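Local coordinates for protein beta-Ala-His dipeptidase (Homo sapiens, PDB 3DLJ) that hydrolyses the peptide bond of Xaa-His dipeptides, above all carnosine and anserine, as a secreted zinc-dependent metallopeptidase of the M20 family, at residues Leu247-Leu258 against Ile343-Phe351; Val443-Val451 against Asn466-Phe477. One frame throughout, in Å; residues are numbered along the deposited sequence.

Interaction 1: residues Leu247-Leu258 against Ile343-Phe351; sequences LHEPMADLVALL and IPGRVIGKF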
loop_
_atom_site.group_PDB
_atom_site.type_symbol
_atom_site.label_atom_id
_atom_site.label_comp_id
_atom_site.label_asym_id
_atom_site.label_seq_id
_atom_site.Cartn_x
_atom_site.Cartn_y
_atom_site.Cartn_z
ATOM N N LEU A 247 -41.825 0.492 -8.168
ATOM C CA LEU A 247 -40.949 0.317 -7.007
ATOM C C LEU A 247 -40.117 1.533 -6.648
ATOM O O LEU A 247 -39.747 2.331 -7.510
ATOM C CB LEU A 247 -39.985 -0.842 -7.229
ATOM C CG LEU A 247 -40.543 -2.219 -7.504
ATOM C CD1 LEU A 247 -39.428 -3.034 -8.116
ATOM C CD2 LEU A 247 -41.134 -2.868 -6.223
ATOM N N HIS A 248 -39.823 1.658 -5.357
ATOM C CA HIS A 248 -38.696 2.440 -4.893
ATOM C C HIS A 248 -37.496 1.551 -5.162
ATOM O O HIS A 248 -37.262 0.562 -4.450
ATOM C CB HIS A 248 -38.766 2.683 -3.391
ATOM C CG HIS A 248 -39.846 3.628 -2.970
ATOM N ND1 HIS A 248 -40.980 3.208 -2.301
ATOM C CD2 HIS A 248 -39.941 4.976 -3.062
ATOM C CE1 HIS A 248 -41.744 4.253 -2.036
ATOM N NE2 HIS A 248 -41.136 5.339 -2.483
ATOM N N GLU A 249 -36.751 1.869 -6.209
ATOM C CA GLU A 249 -35.663 1.001 -6.640
ATOM C C GLU A 249 -34.389 1.245 -5.831
ATOM O O GLU A 249 -33.907 2.383 -5.769
ATOM C CB GLU A 249 -35.410 1.181 -8.133
ATOM C CG GLU A 249 -36.623 0.888 -8.985
ATOM C CD GLU A 249 -36.298 0.863 -10.481
ATOM O OE1 GLU A 249 -37.240 0.747 -11.291
ATOM O OE2 GLU A 249 -35.099 0.945 -10.853
ATOM N N PRO A 250 -33.854 0.179 -5.193
ATOM C CA PRO A 250 -32.587 0.267 -4.466
ATOM C C PRO A 250 -31.501 1.057 -5.217
ATOM O O PRO A 250 -30.851 1.895 -4.596
ATOM C CB PRO A 250 -32.194 -1.221 -4.286
ATOM C CG PRO A 250 -33.528 -1.874 -4.097
ATOM C CD PRO A 250 -34.411 -1.190 -5.118
ATOM N N MET A 251 -31.321 0.803 -6.524
ATOM C CA MET A 251 -30.321 1.554 -7.325
ATOM C C MET A 251 -30.596 3.062 -7.386
ATOM O O MET A 251 -29.656 3.866 -7.354
ATOM C CB MET A 251 -30.197 1.015 -8.738
ATOM C CG MET A 251 -29.303 -0.185 -8.874
ATOM S SD MET A 251 -27.566 0.096 -8.476
ATOM C CE MET A 251 -26.944 0.933 -9.952
ATOM N N ALA A 252 -31.867 3.449 -7.486
ATOM C CA ALA A 252 -32.214 4.866 -7.531
ATOM C C ALA A 252 -31.850 5.567 -6.196
ATOM O O ALA A 252 -31.307 6.653 -6.217
ATOM C CB ALA A 252 -33.714 5.054 -7.884
ATOM N N ASP A 253 -32.156 4.925 -5.061
ATOM C CA ASP A 253 -31.782 5.390 -3.727
ATOM C C ASP A 253 -30.243 5.464 -3.556
ATOM O O ASP A 253 -29.710 6.475 -3.122
ATOM C CB ASP A 253 -32.393 4.473 -2.642
ATOM C CG ASP A 253 -33.919 4.606 -2.503
ATOM O OD1 ASP A 253 -34.487 5.629 -2.945
ATOM O OD2 ASP A 253 -34.559 3.668 -1.929
ATOM N N LEU A 254 -29.541 4.395 -3.920
ATOM C CA LEU A 254 -28.088 4.350 -3.767
ATOM C C LEU A 254 -27.375 5.403 -4.589
ATOM O O LEU A 254 -26.487 6.096 -4.076
ATOM C CB LEU A 254 -27.533 2.937 -4.053
ATOM C CG LEU A 254 -26.013 2.725 -3.933
ATOM C CD1 LEU A 254 -25.506 3.064 -2.503
ATOM C CD2 LEU A 254 -25.584 1.314 -4.343
ATOM N N VAL A 255 -27.785 5.565 -5.844
ATOM C CA VAL A 255 -27.222 6.580 -6.709
ATOM C C VAL A 255 -27.427 8.012 -6.169
ATOM O O VAL A 255 -26.542 8.878 -6.301
ATOM C CB VAL A 255 -27.746 6.421 -8.181
ATOM C CG1 VAL A 255 -27.456 7.653 -8.990
ATOM C CG2 VAL A 255 -27.129 5.169 -8.829
ATOM N N ALA A 256 -28.582 8.257 -5.563
ATOM C CA ALA A 256 -28.834 9.530 -4.911
ATOM C C ALA A 256 -27.967 9.692 -3.646
ATOM O O ALA A 256 -27.469 10.775 -3.371
ATOM C CB ALA A 256 -30.311 9.677 -4.580
ATOM N N LEU A 257 -27.804 8.620 -2.872
ATOM C CA LEU A 257 -26.896 8.631 -1.716
ATOM C C LEU A 257 -25.456 8.899 -2.100
ATOM O O LEU A 257 -24.821 9.774 -1.537
ATOM C CB LEU A 257 -26.990 7.311 -0.937
ATOM C CG LEU A 257 -28.322 7.152 -0.197
ATOM C CD1 LEU A 257 -28.504 5.723 0.231
ATOM C CD2 LEU A 257 -28.389 8.112 0.996
ATOM N N LEU A 258 -24.946 8.143 -3.056
ATOM C CA LEU A 258 -23.586 8.335 -3.568
ATOM C C LEU A 258 -23.366 9.703 -4.217
ATOM O O LEU A 258 -22.287 10.287 -4.088
ATOM C CB LEU A 258 -23.251 7.223 -4.575
ATOM C CG LEU A 258 -23.216 5.776 -4.059
ATOM C CD1 LEU A 258 -22.900 4.800 -5.215
ATOM C CD2 LEU A 258 -22.230 5.609 -2.889
ATOM N N ILE A 343 -33.868 -4.853 -12.223
ATOM C CA ILE A 343 -33.865 -3.968 -11.059
ATOM C C ILE A 343 -33.249 -4.774 -9.894
ATOM O O ILE A 343 -33.897 -5.658 -9.364
ATOM C CB ILE A 343 -35.307 -3.566 -10.661
ATOM C CG1 ILE A 343 -35.973 -2.718 -11.751
ATOM C CG2 ILE A 343 -35.341 -2.864 -9.301
ATOM C CD1 ILE A 343 -37.492 -2.741 -11.646
ATOM N N PRO A 344 -31.981 -4.492 -9.530
ATOM C CA PRO A 344 -31.316 -5.122 -8.370
ATOM C C PRO A 344 -32.136 -4.964 -7.087
ATOM O O PRO A 344 -32.641 -3.883 -6.832
ATOM C CB PRO A 344 -30.000 -4.338 -8.255
ATOM C CG PRO A 344 -29.744 -3.839 -9.641
ATOM C CD PRO A 344 -31.080 -3.553 -10.239
ATOM N N GLY A 345 -32.279 -6.033 -6.307
ATOM C CA GLY A 345 -33.042 -5.976 -5.066
ATOM C C GLY A 345 -32.228 -5.438 -3.892
ATOM O O GLY A 345 -32.757 -4.796 -2.997
ATOM N N ARG A 346 -30.924 -5.677 -3.902
ATOM C CA ARG A 346 -30.072 -5.293 -2.792
ATOM C C ARG A 346 -28.722 -4.900 -3.343
ATOM O O ARG A 346 -28.043 -5.700 -4.005
ATOM C CB ARG A 346 -29.895 -6.495 -1.838
ATOM C CG ARG A 346 -29.574 -6.125 -0.409
ATOM C CD ARG A 346 -29.395 -7.406 0.435
ATOM N NE ARG A 346 -27.981 -7.752 0.504
ATOM C CZ ARG A 346 -27.342 -8.057 1.627
ATOM N NH1 ARG A 346 -26.032 -8.335 1.595
ATOM N NH2 ARG A 346 -28.020 -8.089 2.780
ATOM N N VAL A 347 -28.321 -3.677 -3.039
ATOM C CA VAL A 347 -27.087 -3.114 -3.571
ATOM C C VAL A 347 -26.275 -2.454 -2.453
ATOM O O VAL A 347 -26.848 -1.972 -1.459
ATOM C CB VAL A 347 -27.405 -2.076 -4.684
ATOM C CG1 VAL A 347 -27.933 -2.771 -5.915
ATOM C CG2 VAL A 347 -28.438 -1.054 -4.175
ATOM N N ILE A 348 -24.951 -2.455 -2.608
ATOM C CA ILE A 348 -24.037 -1.868 -1.627
ATOM C C ILE A 348 -23.069 -0.915 -2.336
ATOM O O ILE A 348 -22.247 -1.340 -3.156
ATOM C CB ILE A 348 -23.201 -2.963 -0.831
ATOM C CG1 ILE A 348 -24.082 -4.139 -0.378
ATOM C CG2 ILE A 348 -22.512 -2.353 0.425
ATOM C CD1 ILE A 348 -23.347 -5.177 0.444
ATOM N N GLY A 349 -23.172 0.368 -2.016
ATOM C CA GLY A 349 -22.241 1.356 -2.519
ATOM C C GLY A 349 -20.974 1.325 -1.681
ATOM O O GLY A 349 -21.030 1.101 -0.475
ATOM N N LYS A 350 -19.828 1.572 -2.318
ATOM C CA LYS A 350 -18.531 1.618 -1.624
ATOM C C LYS A 350 -17.815 2.918 -1.903
ATOM O O LYS A 350 -17.689 3.354 -3.060
ATOM C CB LYS A 350 -17.635 0.458 -2.060
ATOM C CG LYS A 350 -18.334 -0.893 -2.204
ATOM C CD LYS A 350 -18.336 -1.723 -0.945
ATOM C CE LYS A 350 -19.179 -2.978 -1.180
ATOM N NZ LYS A 350 -18.338 -4.162 -1.548
ATOM N N PHE A 351 -17.330 3.541 -0.838
ATOM C CA PHE A 351 -16.577 4.767 -0.957
ATOM C C PHE A 351 -15.737 4.963 0.300
ATOM O O PHE A 351 -15.992 4.345 1.323
ATOM C CB PHE A 351 -17.508 5.982 -1.208
ATOM C CG PHE A 351 -18.331 6.407 0.007
ATOM C CD1 PHE A 351 -17.844 7.367 0.892
ATOM C CD2 PHE A 351 -19.574 5.844 0.253
ATOM C CE1 PHE A 351 -18.587 7.783 1.990
ATOM C CE2 PHE A 351 -20.333 6.249 1.363
ATOM C CZ PHE A 351 -19.840 7.225 2.226
HETATM O O HOH W 1 -32.569 -1.270 -8.002
#

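Interaction 2: residues Val443-Val451 against Asn466-Phe477; sequences VVLIPLGAV and NYIEGTKLFAAF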
loop_
_atom_site.group_PDB
_atom_site.type_symbol
_atom_site.label_atom_id
_atom_site.label_comp_id
_atom_site.label_asym_id
_atom_site.label_seq_id
_atom_site.Cartn_x
_atom_site.Cartn_y
_atom_site.Cartn_z
ATOM N N VAL A 443 9.800 4.019 12.371
ATOM C CA VAL A 443 9.595 3.448 11.024
ATOM C C VAL A 443 10.064 4.442 9.942
ATOM O O VAL A 443 9.687 5.624 9.971
ATOM C CB VAL A 443 8.114 2.976 10.797
ATOM C CG1 VAL A 443 7.747 2.946 9.327
ATOM C CG2 VAL A 443 7.891 1.587 11.363
ATOM N N VAL A 444 10.906 3.967 9.025
ATOM C CA VAL A 444 11.323 4.779 7.876
ATOM C C VAL A 444 10.755 4.209 6.571
ATOM O O VAL A 444 10.925 3.024 6.263
ATOM C CB VAL A 444 12.881 4.935 7.795
ATOM C CG1 VAL A 444 13.565 3.578 7.836
ATOM C CG2 VAL A 444 13.303 5.706 6.543
ATOM N N LEU A 445 10.072 5.050 5.808
ATOM C CA LEU A 445 9.533 4.606 4.527
ATOM C C LEU A 445 10.454 4.961 3.368
ATOM O O LEU A 445 10.621 6.127 3.025
ATOM C CB LEU A 445 8.114 5.142 4.281
ATOM C CG LEU A 445 7.070 4.963 5.380
ATOM C CD1 LEU A 445 5.822 5.683 4.952
ATOM C CD2 LEU A 445 6.772 3.508 5.655
ATOM N N ILE A 446 11.046 3.933 2.766
ATOM C CA ILE A 446 11.926 4.110 1.612
ATOM C C ILE A 446 11.238 3.596 0.340
ATOM O O ILE A 446 11.254 2.409 0.061
ATOM C CB ILE A 446 13.301 3.416 1.822
ATOM C CG1 ILE A 446 13.862 3.761 3.222
ATOM C CG2 ILE A 446 14.269 3.828 0.725
ATOM C CD1 ILE A 446 15.185 3.082 3.585
ATOM N N PRO A 447 10.638 4.508 -0.434
ATOM C CA PRO A 447 9.942 4.124 -1.649
ATOM C C PRO A 447 10.937 3.658 -2.716
ATOM O O PRO A 447 11.961 4.299 -2.897
ATOM C CB PRO A 447 9.224 5.417 -2.069
ATOM C CG PRO A 447 10.006 6.547 -1.427
ATOM C CD PRO A 447 10.626 5.971 -0.190
ATOM N N LEU A 448 10.646 2.528 -3.380
ATOM C CA LEU A 448 11.414 2.093 -4.562
ATOM C C LEU A 448 10.633 2.280 -5.861
ATOM O O LEU A 448 11.224 2.349 -6.949
ATOM C CB LEU A 448 11.878 0.627 -4.456
ATOM C CG LEU A 448 12.994 0.193 -3.500
ATOM C CD1 LEU A 448 13.664 -1.093 -4.008
ATOM C CD2 LEU A 448 13.995 1.279 -3.348
ATOM N N GLY A 449 9.314 2.385 -5.746
ATOM C CA GLY A 449 8.458 2.497 -6.913
ATOM C C GLY A 449 8.432 3.846 -7.600
ATOM O O GLY A 449 8.644 4.881 -6.974
ATOM N N ALA A 450 8.187 3.837 -8.909
ATOM C CA ALA A 450 7.937 5.080 -9.626
ATOM C C ALA A 450 6.473 5.441 -9.501
ATOM O O ALA A 450 5.623 4.585 -9.251
ATOM C CB ALA A 450 8.358 5.002 -11.104
ATOM N N VAL A 451 6.198 6.719 -9.714
ATOM C CA VAL A 451 4.862 7.313 -9.604
ATOM C C VAL A 451 3.846 6.590 -10.483
ATOM O O VAL A 451 2.662 6.495 -10.135
ATOM C CB VAL A 451 4.949 8.854 -9.952
ATOM C CG1 VAL A 451 5.269 9.091 -11.437
ATOM C CG2 VAL A 451 3.695 9.599 -9.515
ATOM N N ASN A 466 14.737 1.039 -11.113
ATOM C CA ASN A 466 14.295 1.175 -9.722
ATOM C C ASN A 466 14.573 -0.053 -8.871
ATOM O O ASN A 466 14.977 0.071 -7.712
ATOM C CB ASN A 466 12.816 1.476 -9.660
ATOM C CG ASN A 466 12.487 2.843 -10.171
ATOM O OD1 ASN A 466 12.793 3.185 -11.306
ATOM N ND2 ASN A 466 11.823 3.631 -9.342
ATOM N N TYR A 467 14.347 -1.229 -9.450
ATOM C CA TYR A 467 14.562 -2.502 -8.773
ATOM C C TYR A 467 16.048 -2.776 -8.499
ATOM O O TYR A 467 16.408 -3.224 -7.421
ATOM C CB TYR A 467 13.949 -3.621 -9.628
ATOM C CG TYR A 467 14.132 -5.040 -9.140
ATOM C CD1 TYR A 467 13.692 -5.434 -7.860
ATOM C CD2 TYR A 467 14.697 -6.014 -9.975
ATOM C CE1 TYR A 467 13.832 -6.756 -7.415
ATOM C CE2 TYR A 467 14.830 -7.331 -9.549
ATOM C CZ TYR A 467 14.388 -7.704 -8.255
ATOM O OH TYR A 467 14.528 -9.026 -7.805
ATOM N N ILE A 468 16.894 -2.492 -9.486
ATOM C CA ILE A 468 18.334 -2.731 -9.405
ATOM C C ILE A 468 19.082 -1.647 -8.643
ATOM O O ILE A 468 19.874 -1.953 -7.749
ATOM C CB ILE A 468 18.938 -2.946 -10.806
ATOM C CG1 ILE A 468 18.304 -4.185 -11.459
ATOM C CG2 ILE A 468 20.463 -3.100 -10.731
ATOM C CD1 ILE A 468 18.432 -5.490 -10.640
ATOM N N GLU A 469 18.821 -0.382 -8.976
ATOM C CA GLU A 469 19.384 0.743 -8.237
ATOM C C GLU A 469 18.894 0.793 -6.798
ATOM O O GLU A 469 19.625 1.256 -5.915
ATOM C CB GLU A 469 19.094 2.064 -8.950
ATOM C CG GLU A 469 19.833 2.205 -10.307
ATOM C CD GLU A 469 21.375 2.054 -10.210
ATOM O OE1 GLU A 469 21.964 1.177 -10.892
ATOM O OE2 GLU A 469 22.008 2.809 -9.459
ATOM N N GLY A 470 17.669 0.303 -6.562
ATOM C CA GLY A 470 17.096 0.211 -5.228
ATOM C C GLY A 470 17.755 -0.843 -4.368
ATOM O O GLY A 470 17.822 -0.692 -3.163
ATOM N N THR A 471 18.214 -1.931 -4.984
ATOM C CA THR A 471 19.066 -2.912 -4.334
ATOM C C THR A 471 20.359 -2.276 -3.796
ATOM O O THR A 471 20.771 -2.557 -2.659
ATOM C CB THR A 471 19.389 -4.107 -5.297
ATOM O OG1 THR A 471 18.169 -4.628 -5.871
ATOM C CG2 THR A 471 20.146 -5.215 -4.575
ATOM N N LYS A 472 20.979 -1.412 -4.597
ATOM C CA LYS A 472 22.148 -0.636 -4.177
ATOM C C LYS A 472 21.867 0.349 -3.047
ATOM O O LYS A 472 22.713 0.537 -2.146
ATOM C CB LYS A 472 22.732 0.121 -5.361
ATOM C CG LYS A 472 23.380 -0.779 -6.364
ATOM C CD LYS A 472 23.285 -0.165 -7.729
ATOM C CE LYS A 472 24.059 -0.955 -8.728
ATOM N NZ LYS A 472 24.440 -0.030 -9.802
ATOM N N LEU A 473 20.690 0.977 -3.109
ATOM C CA LEU A 473 20.228 1.895 -2.081
ATOM C C LEU A 473 20.175 1.178 -0.736
ATOM O O LEU A 473 20.667 1.692 0.283
ATOM C CB LEU A 473 18.837 2.451 -2.429
ATOM C CG LEU A 473 18.150 3.337 -1.385
ATOM C CD1 LEU A 473 19.002 4.546 -1.181
ATOM C CD2 LEU A 473 16.773 3.763 -1.832
ATOM N N PHE A 474 19.569 -0.002 -0.729
ATOM C CA PHE A 474 19.513 -0.790 0.480
ATOM C C PHE A 474 20.914 -1.184 0.988
ATOM O O PHE A 474 21.183 -1.158 2.199
ATOM C CB PHE A 474 18.588 -2.018 0.287
ATOM C CG PHE A 474 17.112 -1.687 0.212
ATOM C CD1 PHE A 474 16.576 -0.582 0.890
ATOM C CD2 PHE A 474 16.235 -2.518 -0.507
ATOM C CE1 PHE A 474 15.188 -0.292 0.835
ATOM C CE2 PHE A 474 14.824 -2.245 -0.572
ATOM C CZ PHE A 474 14.312 -1.138 0.104
ATOM N N ALA A 475 21.798 -1.576 0.072
ATOM C CA ALA A 475 23.215 -1.870 0.422
ATOM C C ALA A 475 23.928 -0.681 1.131
ATOM O O ALA A 475 24.501 -0.837 2.227
ATOM C CB ALA A 475 23.985 -2.307 -0.824
ATOM N N ALA A 476 23.864 0.503 0.524
ATOM C CA ALA A 476 24.407 1.723 1.131
ATOM C C ALA A 476 23.801 2.012 2.527
ATOM O O ALA A 476 24.506 2.465 3.451
ATOM C CB ALA A 476 24.192 2.920 0.194
ATOM N N PHE A 477 22.502 1.735 2.655
ATOM C CA PHE A 477 21.718 2.030 3.841
ATOM C C PHE A 477 22.157 1.181 5.033
ATOM O O PHE A 477 22.278 1.702 6.152
ATOM C CB PHE A 477 20.226 1.850 3.521
ATOM C CG PHE A 477 19.306 2.115 4.676
ATOM C CD1 PHE A 477 19.114 3.413 5.161
ATOM C CD2 PHE A 477 18.606 1.073 5.272
ATOM C CE1 PHE A 477 18.234 3.664 6.218
ATOM C CE2 PHE A 477 17.736 1.321 6.338
ATOM C CZ PHE A 477 17.551 2.623 6.810
#

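Interaction 1: residues Leu247-Leu258 against Ile343-Phe351
L254 packs against V347 and the bare backbone of G349 where helix 250-258 lies over strand 346-351. The short axes approach to 8.4 Å and run only 12° from parallel, so successive turns of the helix meet successive inward-facing positions of the strand. The tight part is central. CD2 of L254 reaches CG2 of V347 at 3.7 Å and N of G349 at 3.5 Å, because CG stands anti to the backbone N (chi1 -180°) and drops both methyls onto the strand. G349 makes room for them: a side chain there would collide with CD1 of L254 and CD2 of L258. One turn back, CG of P250 sits 3.2 Å from O of G345, and CB of P250 shares the CG2 methyl of V347 with L254. SD of M251 meets the other branch, CG1 of V347, at 3.9 Å, the two side chains crossing at about a right angle. This is the helix-on-sheet layer of the smaller, lid-like domain of M20 peptidases: V347 and G349 pair by backbone bonds with strand 216-232, and I330 of strand 324-331 extends the apolar floor beneath M251, L254 and L258. Contacts thin toward L258, whose CD2 stops 4.1 Å from CD2 of F351. The other end is more open to solvent on the helix side: L247 and E249 are partly exposed, though I343 beneath them is buried. There the extended side chain of E249, the N-cap residue, lays its carboxylate across I343, and L247 touches the same isoleucine through CD1 alone. No direct hydrogen bond joins the segments; one water accepts from N of M251 and donates to O of P344.

Interaction 2: residues Val443-Val451 against Asn466-Phe477
The chain of V443-V451 leaves strand 444-445 at I446 and runs on as an irregular loop beside helix 466-477, with the backbones closest near the N-terminal end of the helix: the CA atoms of L448 and N466 are 6.0 Å apart, those of I446 and F474 9.1 Å. At that close end ND2 of N466 donates to O of L448 over 2.8 Å, nearly straight at 166°; the acceptor lies in the amide plane, while the donor is tilted from the carbonyl plane. Without the amide, as with an alanine here, the L448 carbonyl would probably lose this donor and the loop its direct polar tie to the helix. L448 then turns its methyls into the helix surface. CD2 lies 3.8 Å from CA of G470, where any side chain would run into CD1, and CD1 approaches CE2 of the F474 ring obliquely. I446 splits its branches: CG2, anti to the backbone N (chi1 -47° places CG1 beside that N), touches CD2 of L473 at 3.6 Å, whereas CD1 sits over the centre of the F477 ring, 4.0 Å from the centroid and 8° off the normal, a CH-pi contact. Strand 444-445 is outermost in the catalytic domain's six-stranded sheet within this chain, pairing with strand 201-204, while L445 also bonds to T218; helix 464-482 packs there between helix 141-160, reached by Y467 and T471, and helix 403-416, reached by L473 and F477.

In the fold
Both contacts set a helix against a strand or its extension and are largely buried, yet they share no element: interaction 1 lies in the outlying domain, its centre about 30 Å from the centre of the chain, and interaction 2 on the opposite side, its centre about 15 Å from it. Their centres are about 44 Å apart. In both a glycine makes room for leucine methyls. Aliphatic groups dominate interaction 1, with water as its polar bridge and a partly exposed margin. Interaction 2 relies more on aromatic rings, F474 and F477, where interaction 1 has F351 only at one end, and adds a direct amide-to-carbonyl bond. G449 lies about 11 Å from a bound zinc ion, whereas interaction 1 is remote from the annotated sites.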